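Local structure of nucleoporin nup120 (Schizosaccharomyces pombe, 4GQ2) at residues A[72-77]-A[146-151]. The protein serves as a structural component of the nuclear pore complex, whose nucleoporins can also act as docking or interaction partners for transiently associated nuclear transport factors. Sequence-based numbering, arbitrary orientation.
Sequences QTLRWS and TWFQLP
Leu-74 and Phe-148 adopt the same first torsion, CG anti to the carbonyl carbon and beside the backbone N (chi1 -58° and -61°), and each CB is directed at the opposing segment. From CA atoms 10.6 Å apart, the leucine and the ring extend toward each other until methyl CD2 of Leu-74 comes within 4.1 Å of CZ at the far end of the Phe-148 ring. This is an ordinary van der Waals contact, made at a slant to the ring. Gln-72, two residues earlier and directed the same way, adds a second oblique approach, its NE2 lying 4.3 Å from CD2 of Phe-148. NE2 also hydrogen-bonds OD2 of Asp-88, so this buried amide nitrogen has a polar partner while it lies against the ring. No hydrogen bond links the two segments. Ile-86 of the adjacent strand 83-88 touches both Leu-74 and Phe-148. On the short, weakly bonded helical turn, the carbonyl O of Thr-146 accepts from the backbone N of Gln-149 and of Leu-150, both at 2.9 Å. From the other face of strand 73-79, Arg-75 bonds the carbonyls of Lys-539 and Tyr-536, which joins the strand to the sheet carrying strands 532-536 and 539-544. The contact is buried packing within the beta-propeller domain, where the helical turn, in the link between strands 138-143 and 160-163 of one antiparallel sheet, rests Phe-148 against strand 73-79 of a separate mixed sheet, a mostly apolar packing consistent with neighbouring blades of a beta-propeller.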
ATOM      1  N   GLN A  72      28.822   7.899   1.963  1.00 71.88           N
ATOM      2  CA  GLN A  72      28.037   6.700   1.708  1.00 80.46           C
ATOM      3  C   GLN A  72      27.953   5.893   3.000  1.00 66.95           C
ATOM      4  O   GLN A  72      28.946   5.747   3.715  1.00 54.13           O
ATOM      5  CB  GLN A  72      28.620   5.865   0.565  1.00 84.66           C
ATOM      6  CG  GLN A  72      27.582   4.968  -0.103  1.00 90.06           C
ATOM      7  CD  GLN A  72      27.959   4.531  -1.510  1.00 85.64           C
ATOM      8  OE1 GLN A  72      29.139   4.419  -1.850  1.00 88.79           O
ATOM      9  NE2 GLN A  72      26.947   4.274  -2.338  1.00 66.13           N
ATOM     10  N   THR A  73      26.752   5.403   3.304  1.00 53.10           N
ATOM     11  CA  THR A  73      26.508   4.629   4.514  1.00 48.63           C
ATOM     12  C   THR A  73      26.014   3.247   4.104  1.00 44.59           C
ATOM     13  O   THR A  73      24.947   3.103   3.509  1.00 47.18           O
ATOM     14  CB  THR A  73      25.508   5.337   5.452  1.00 49.60           C
ATOM     15  OG1 THR A  73      25.953   6.676   5.709  1.00 61.23           O
ATOM     16  CG2 THR A  73      25.394   4.606   6.770  1.00 42.42           C
ATOM     17  N   LEU A  74      26.818   2.237   4.411  1.00 44.58           N
ATOM     18  CA  LEU A  74      26.607   0.898   3.885  1.00 40.65           C
ATOM     19  C   LEU A  74      26.319  -0.119   4.971  1.00 43.63           C
ATOM     20  O   LEU A  74      27.007  -0.173   5.988  1.00 39.65           O
ATOM     21  CB  LEU A  74      27.822   0.458   3.065  1.00 40.78           C
ATOM     22  CG  LEU A  74      28.207   1.353   1.878  1.00 45.24           C
ATOM     23  CD1 LEU A  74      29.497   0.849   1.244  1.00 41.36           C
ATOM     24  CD2 LEU A  74      27.080   1.434   0.847  1.00 40.83           C
ATOM     25  N   ARG A  75      25.302  -0.936   4.739  1.00 37.74           N
ATOM     26  CA  ARG A  75      24.950  -1.969   5.682  1.00 40.13           C
ATOM     27  C   ARG A  75      25.335  -3.340   5.142  1.00 38.68           C
ATOM     28  O   ARG A  75      24.847  -3.770   4.094  1.00 41.59           O
ATOM     29  CB  ARG A  75      23.460  -1.888   6.027  1.00 43.07           C
ATOM     30  CG  ARG A  75      22.832  -3.176   6.528  1.00 35.22           C
ATOM     31  CD  ARG A  75      23.294  -3.571   7.920  1.00 34.19           C
ATOM     32  NE  ARG A  75      22.884  -4.950   8.172  1.00 37.13           N
ATOM     33  CZ  ARG A  75      21.846  -5.303   8.921  1.00 36.06           C
ATOM     34  NH1 ARG A  75      21.116  -4.380   9.539  1.00 31.34           N
ATOM     35  NH2 ARG A  75      21.542  -6.590   9.052  1.00 33.88           N
ATOM     36  N   TRP A  76      26.224  -4.010   5.874  1.00 37.66           N
ATOM     37  CA  TRP A  76      26.682  -5.345   5.513  1.00 33.62           C
ATOM     38  C   TRP A  76      26.068  -6.366   6.406  1.00 35.64           C
ATOM     39  O   TRP A  76      25.789  -6.099   7.575  1.00 37.02           O
ATOM     40  CB  TRP A  76      28.202  -5.448   5.581  1.00 39.49           C
ATOM     41  CG  TRP A  76      28.798  -5.151   6.940  1.00 37.72           C
ATOM     42  CD1 TRP A  76      29.181  -3.913   7.443  1.00 37.05           C
ATOM     43  CD2 TRP A  76      29.120  -6.109   8.009  1.00 31.67           C
ATOM     44  NE1 TRP A  76      29.698  -4.033   8.710  1.00 37.85           N
ATOM     45  CE2 TRP A  76      29.693  -5.317   9.110  1.00 35.02           C
ATOM     46  CE3 TRP A  76      29.001  -7.484   8.161  1.00 33.10           C
ATOM     47  CZ2 TRP A  76      30.112  -5.903  10.305  1.00 33.62           C
ATOM     48  CZ3 TRP A  76      29.434  -8.070   9.370  1.00 35.81           C
ATOM     49  CH2 TRP A  76      29.972  -7.298  10.414  1.00 30.23           C
ATOM     50  N   SER A  77      25.839  -7.549   5.854  1.00 33.46           N
ATOM     51  CA  SER A  77      25.332  -8.669   6.630  1.00 34.99           C
ATOM     52  C   SER A  77      26.017  -9.926   6.108  1.00 34.11           C
ATOM     53  O   SER A  77      26.406  -9.986   4.934  1.00 33.82           O
ATOM     54  CB  SER A  77      23.806  -8.775   6.488  1.00 35.26           C
ATOM     55  OG  SER A  77      23.166  -7.539   6.803  1.00 35.45           O
ATOM     56  N   THR A 146      29.464   2.398  -8.610  1.00 51.01           N
ATOM     57  CA  THR A 146      28.739   1.953  -9.802  1.00 52.53           C
ATOM     58  C   THR A 146      27.882   0.714  -9.554  1.00 48.57           C
ATOM     59  O   THR A 146      26.807   0.570 -10.141  1.00 55.43           O
ATOM     60  CB  THR A 146      29.731   1.656 -10.951  1.00 59.97           C
ATOM     61  OG1 THR A 146      30.340   2.878 -11.376  1.00 62.73           O
ATOM     62  CG2 THR A 146      29.038   1.018 -12.146  1.00 68.37           C
ATOM     63  N   TRP A 147      28.367  -0.178  -8.688  1.00 50.90           N
ATOM     64  CA  TRP A 147      27.707  -1.458  -8.436  1.00 49.44           C
ATOM     65  C   TRP A 147      26.329  -1.267  -7.885  1.00 45.34           C
ATOM     66  O   TRP A 147      25.437  -2.088  -8.107  1.00 39.60           O
ATOM     67  CB  TRP A 147      28.504  -2.293  -7.445  1.00 49.58           C
ATOM     68  CG  TRP A 147      29.878  -2.709  -7.895  1.00 54.52           C
ATOM     69  CD1 TRP A 147      30.473  -2.514  -9.141  1.00 50.80           C
ATOM     70  CD2 TRP A 147      30.864  -3.458  -7.117  1.00 51.09           C
ATOM     71  NE1 TRP A 147      31.731  -3.048  -9.169  1.00 48.69           N
ATOM     72  CE2 TRP A 147      32.029  -3.631  -7.990  1.00 52.14           C
ATOM     73  CE3 TRP A 147      30.904  -3.973  -5.826  1.00 49.76           C
ATOM     74  CZ2 TRP A 147      33.172  -4.296  -7.568  1.00 53.34           C
ATOM     75  CZ3 TRP A 147      32.060  -4.642  -5.410  1.00 53.96           C
ATOM     76  CH2 TRP A 147      33.165  -4.802  -6.263  1.00 55.71           C
ATOM     77  N   PHE A 148      26.159  -0.182  -7.141  1.00 30.67           N
ATOM     78  CA  PHE A 148      24.891   0.124  -6.526  1.00 43.06           C
ATOM     79  C   PHE A 148      23.960   0.853  -7.484  1.00 47.59           C
ATOM     80  O   PHE A 148      22.751   0.890  -7.264  1.00 48.89           O
ATOM     81  CB  PHE A 148      25.121   0.955  -5.260  1.00 50.05           C
ATOM     82  CG  PHE A 148      25.945   0.252  -4.223  1.00 46.58           C
ATOM     83  CD1 PHE A 148      25.343  -0.597  -3.300  1.00 45.29           C
ATOM     84  CD2 PHE A 148      27.324   0.424  -4.177  1.00 49.32           C
ATOM     85  CE1 PHE A 148      26.101  -1.255  -2.344  1.00 43.91           C
ATOM     86  CE2 PHE A 148      28.085  -0.237  -3.226  1.00 52.77           C
ATOM     87  CZ  PHE A 148      27.472  -1.078  -2.310  1.00 44.39           C
ATOM     88  N   GLN A 149      24.519   1.408  -8.560  1.00 49.55           N
ATOM     89  CA  GLN A 149      23.784   2.360  -9.392  1.00 43.94           C
ATOM     90  C   GLN A 149      23.336   1.825 -10.737  1.00 45.33           C
ATOM     91  O   GLN A 149      22.246   2.151 -11.193  1.00 54.89           O
ATOM     92  CB  GLN A 149      24.605   3.628  -9.595  1.00 43.75           C
ATOM     93  CG  GLN A 149      25.005   4.330  -8.308  1.00 40.63           C
ATOM     94  CD  GLN A 149      26.156   5.291  -8.517  1.00 43.10           C
ATOM     95  OE1 GLN A 149      26.844   5.233  -9.533  1.00 47.33           O
ATOM     96  NE2 GLN A 149      26.370   6.186  -7.555  1.00 41.05           N
ATOM     97  N   LEU A 150      24.175   1.015 -11.374  1.00 47.65           N
ATOM     98  CA  LEU A 150      23.933   0.596 -12.751  1.00 49.73           C
ATOM     99  C   LEU A 150      23.771  -0.911 -12.863  1.00 58.71           C
ATOM    100  O   LEU A 150      24.512  -1.651 -12.214  1.00 64.57           O
ATOM    101  CB  LEU A 150      25.076   1.059 -13.662  1.00 58.57           C
ATOM    102  CG  LEU A 150      25.433   2.552 -13.719  1.00 61.51           C
ATOM    103  CD1 LEU A 150      26.743   2.748 -14.470  1.00 56.91           C
ATOM    104  CD2 LEU A 150      24.315   3.393 -14.332  1.00 50.16           C
ATOM    105  N   PRO A 151      22.809  -1.368 -13.697  1.00 53.98           N
ATOM    106  CA  PRO A 151      22.564  -2.801 -13.895  1.00 59.55           C
ATOM    107  C   PRO A 151      23.749  -3.506 -14.559  1.00 65.60           C
ATOM    108  O   PRO A 151      24.441  -2.900 -15.383  1.00 64.42           O
ATOM    109  CB  PRO A 151      21.331  -2.830 -14.813  1.00 57.94           C
ATOM    110  CG  PRO A 151      21.313  -1.504 -15.489  1.00 49.09           C
ATOM    111  CD  PRO A 151      21.914  -0.531 -14.521  1.00 46.04           C
TER